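Local structure of segregation and condensation protein B (Chlorobium tepidum TLS, 1T6S) at residues H106-K111 and P147-T152. The protein probably takes part in chromosome partitioning during cell division, as the ScpB subunit of the segregation and condensation complex. Sequence-based numbering, arbitrary orientation.
Sequences HQPVTK and PLQYGT. With NO3 (nitrate ion), chain N; NO3 (nitrate ion), chain C.
Two backbone hydrogen bonds tie V109 to Y150 as an antiparallel hydrogen-bonded pair: V109 N reaches Y150 O at 3.2 Å, and Y150 N returns to V109 O at 2.7 Å. A CA-H...O contact from P108 CA, 3.3 Å away, also lands on Y150 O.

The Q107 side chain adds a two-point grip on T152. Its CG sits between the backbone N and the carbonyl carbon (chi1 59°), and from there the extended chain crosses the T152 side chain at about a right angle. OE1 accepts T152 N at 3.0 Å, the donor standing above the amide plane, while NE2 donates to T152 OG1 at 3.1 Å and also to A104 O in the preceding helix, with a weak third bond to a nitrate ion. An alanine here would probably leave T152 N, T152 OG1 and A104 O without these partners and open a gap beside G151.

In this winged helix-turn-helix domain, 109-110 is a short, weakly bonded strand, outermost within this chain, that pairs with wing strand 148-152, whose other side bonds to 135-140. T110 then N-caps helix 111-118 through E113 N.

Waters bridge P108 O to Q149 NE2, and K111 N to L148 O.

Among the apolar contacts, P108 and Q149 lie side by side, CB to CB 3.8 Å, and T110 CG2 meets P147 CG at 3.8 Å. K111 crosses the Y150 ring obliquely, its CG 4.1 Å from CE1, and carries NZ on to a nitrate.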
ATOM      1  N   HIS A 106       7.964   5.650  13.379  1.00 29.42           N
ATOM      2  CA  HIS A 106       8.287   5.440  14.788  1.00 32.10           C
ATOM      3  C   HIS A 106       8.624   4.017  15.261  1.00 31.48           C
ATOM      4  O   HIS A 106       8.967   3.827  16.422  1.00 30.00           O
ATOM      5  CB  HIS A 106       7.137   5.974  15.634  1.00 33.84           C
ATOM      6  CG  HIS A 106       6.923   7.446  15.499  1.00 37.60           C
ATOM      7  ND1 HIS A 106       7.574   8.369  16.292  1.00 39.30           N
ATOM      8  CD2 HIS A 106       6.148   8.163  14.649  1.00 36.61           C
ATOM      9  CE1 HIS A 106       7.208   9.587  15.939  1.00 38.18           C
ATOM     10  NE2 HIS A 106       6.343   9.492  14.943  1.00 39.29           N
ATOM     11  N   GLN A 107       8.525   3.031  14.377  1.00 30.22           N
ATOM     12  CA  GLN A 107       8.813   1.645  14.736  1.00 31.60           C
ATOM     13  C   GLN A 107      10.162   1.417  15.438  1.00 34.70           C
ATOM     14  O   GLN A 107      11.170   2.055  15.116  1.00 35.16           O
ATOM     15  CB  GLN A 107       8.729   0.752  13.490  1.00 32.88           C
ATOM     16  CG  GLN A 107       9.700   1.138  12.356  1.00 32.03           C
ATOM     17  CD  GLN A 107       9.508   0.285  11.108  1.00 33.50           C
ATOM     18  OE1 GLN A 107       9.416  -0.938  11.191  1.00 34.30           O
ATOM     19  NE2 GLN A 107       9.453   0.927   9.948  1.00 33.36           N
ATOM     20  N   PRO A 108      10.190   0.509  16.431  1.00 36.40           N
ATOM     21  CA  PRO A 108       9.057  -0.288  16.919  1.00 35.69           C
ATOM     22  C   PRO A 108       8.185   0.584  17.821  1.00 33.36           C
ATOM     23  O   PRO A 108       8.694   1.286  18.693  1.00 32.50           O
ATOM     24  CB  PRO A 108       9.740  -1.443  17.659  1.00 38.33           C
ATOM     25  CG  PRO A 108      11.004  -0.839  18.145  1.00 39.71           C
ATOM     26  CD  PRO A 108      11.460  -0.009  16.973  1.00 39.53           C
ATOM     27  N   VAL A 109       6.872   0.544  17.596  1.00 29.75           N
ATOM     28  CA  VAL A 109       5.932   1.366  18.358  1.00 27.79           C
ATOM     29  C   VAL A 109       4.692   0.593  18.803  1.00 27.68           C
ATOM     30  O   VAL A 109       4.211  -0.290  18.092  1.00 27.43           O
ATOM     31  CB  VAL A 109       5.503   2.613  17.509  1.00 29.37           C
ATOM     32  CG1 VAL A 109       4.719   2.174  16.281  1.00 29.83           C
ATOM     33  CG2 VAL A 109       4.688   3.569  18.350  1.00 31.98           C
ATOM     34  N   THR A 110       4.189   0.938  19.989  1.00 27.42           N
ATOM     35  CA  THR A 110       3.000   0.304  20.568  1.00 27.31           C
ATOM     36  C   THR A 110       1.714   1.038  20.181  1.00 26.68           C
ATOM     37  O   THR A 110       1.754   2.166  19.698  1.00 25.74           O
ATOM     38  CB  THR A 110       3.040   0.339  22.107  1.00 31.85           C
ATOM     39  OG1 THR A 110       2.848   1.690  22.547  1.00 29.03           O
ATOM     40  CG2 THR A 110       4.380  -0.166  22.632  1.00 31.43           C
ATOM     41  N   LYS A 111       0.576   0.395  20.436  1.00 29.60           N
ATOM     42  CA  LYS A 111      -0.717   1.004  20.161  1.00 31.99           C
ATOM     43  C   LYS A 111      -0.864   2.271  21.003  1.00 31.40           C
ATOM     44  O   LYS A 111      -1.338   3.300  20.521  1.00 30.28           O
ATOM     45  CB  LYS A 111      -1.863   0.053  20.513  1.00 33.77           C
ATOM     46  CG  LYS A 111      -1.996  -1.140  19.596  1.00 36.37           C
ATOM     47  CD  LYS A 111      -3.300  -1.893  19.846  1.00 39.73           C
ATOM     48  CE  LYS A 111      -3.439  -3.053  18.865  1.00 39.71           C
ATOM     49  NZ  LYS A 111      -4.697  -3.840  19.079  1.00 43.29           N
ATOM     50  N   PRO A 147       3.488  -4.020  26.475  1.00 31.01           N
ATOM     51  CA  PRO A 147       2.673  -4.046  25.253  1.00 29.48           C
ATOM     52  C   PRO A 147       3.471  -4.370  23.992  1.00 27.42           C
ATOM     53  O   PRO A 147       4.653  -4.066  23.899  1.00 25.18           O
ATOM     54  CB  PRO A 147       2.057  -2.650  25.213  1.00 33.54           C
ATOM     55  CG  PRO A 147       3.131  -1.792  25.890  1.00 33.82           C
ATOM     56  CD  PRO A 147       3.567  -2.663  27.049  1.00 35.00           C
ATOM     57  N   LEU A 148       2.802  -5.000  23.033  1.00 31.70           N
ATOM     58  CA  LEU A 148       3.409  -5.375  21.762  1.00 30.23           C
ATOM     59  C   LEU A 148       3.822  -4.135  20.983  1.00 31.41           C
ATOM     60  O   LEU A 148       3.124  -3.110  21.016  1.00 28.67           O
ATOM     61  CB  LEU A 148       2.405  -6.174  20.924  1.00 33.61           C
ATOM     62  CG  LEU A 148       1.959  -7.524  21.504  1.00 33.09           C
ATOM     63  CD1 LEU A 148       0.837  -8.144  20.667  1.00 33.21           C
ATOM     64  CD2 LEU A 148       3.172  -8.439  21.531  1.00 34.04           C
ATOM     65  N   GLN A 149       4.961  -4.234  20.299  1.00 27.23           N
ATOM     66  CA  GLN A 149       5.495  -3.157  19.461  1.00 27.49           C
ATOM     67  C   GLN A 149       5.363  -3.628  18.035  1.00 28.75           C
ATOM     68  O   GLN A 149       5.533  -4.818  17.760  1.00 32.75           O
ATOM     69  CB  GLN A 149       6.975  -2.921  19.754  1.00 29.73           C
ATOM     70  CG  GLN A 149       7.271  -2.516  21.173  1.00 30.69           C
ATOM     71  CD  GLN A 149       8.753  -2.470  21.430  1.00 31.74           C
ATOM     72  OE1 GLN A 149       9.437  -3.489  21.326  1.00 31.62           O
ATOM     73  NE2 GLN A 149       9.264  -1.288  21.749  1.00 34.88           N
ATOM     74  N   TYR A 150       5.069  -2.711  17.120  1.00 29.91           N
ATOM     75  CA  TYR A 150       4.910  -3.081  15.713  1.00 28.70           C
ATOM     76  C   TYR A 150       5.906  -2.422  14.789  1.00 28.10           C
ATOM     77  O   TYR A 150       6.474  -1.387  15.116  1.00 28.23           O
ATOM     78  CB  TYR A 150       3.495  -2.761  15.234  1.00 27.78           C
ATOM     79  CG  TYR A 150       2.421  -3.439  16.044  1.00 27.70           C
ATOM     80  CD1 TYR A 150       1.924  -2.862  17.213  1.00 28.29           C
ATOM     81  CD2 TYR A 150       1.940  -4.688  15.675  1.00 27.78           C
ATOM     82  CE1 TYR A 150       0.970  -3.530  17.994  1.00 27.48           C
ATOM     83  CE2 TYR A 150       1.001  -5.350  16.448  1.00 29.18           C
ATOM     84  CZ  TYR A 150       0.523  -4.769  17.601  1.00 29.07           C
ATOM     85  OH  TYR A 150      -0.395  -5.456  18.358  1.00 31.80           O
ATOM     86  N   GLY A 151       6.113  -3.043  13.632  1.00 26.44           N
ATOM     87  CA  GLY A 151       7.029  -2.507  12.637  1.00 27.83           C
ATOM     88  C   GLY A 151       6.483  -2.899  11.272  1.00 28.83           C
ATOM     89  O   GLY A 151       5.603  -3.748  11.199  1.00 27.52           O
ATOM     90  N   THR A 152       6.979  -2.284  10.201  1.00 30.41           N
ATOM     91  CA  THR A 152       6.513  -2.613   8.860  1.00 31.36           C
ATOM     92  C   THR A 152       7.135  -3.949   8.428  1.00 34.11           C
ATOM     93  O   THR A 152       8.084  -4.419   9.051  1.00 34.71           O
ATOM     94  CB  THR A 152       6.884  -1.490   7.837  1.00 30.55           C
ATOM     95  OG1 THR A 152       8.271  -1.164   7.970  1.00 27.09           O
ATOM     96  CG2 THR A 152       6.033  -0.229   8.082  1.00 29.84           C
TER
HETATM   97  N   NO3 N 401       9.773   1.360   6.485  1.00 40.82           N
HETATM   98  O1  NO3 N 401      10.443   2.058   5.699  1.00 39.57           O
HETATM   99  O2  NO3 N 401      10.388   0.613   7.208  1.00 43.05           O
HETATM  100  O3  NO3 N 401       8.563   1.479   6.465  1.00 36.09           O
HETATM  101  N   NO3 C 402      -6.104  -1.618  16.602  1.00 38.95           N
HETATM  102  O1  NO3 C 402      -6.102  -1.620  17.856  1.00 39.41           O
HETATM  103  O2  NO3 C 402      -5.745  -0.614  16.063  1.00 40.77           O
HETATM  104  O3  NO3 C 402      -6.464  -2.620  16.044  1.00 37.70           O
HETATM  105  O   HOH W   1       8.085   1.158  21.408  1.00 37.59           O
HETATM  106  O   HOH W   2       0.565  -2.349  21.517  1.00 24.12           O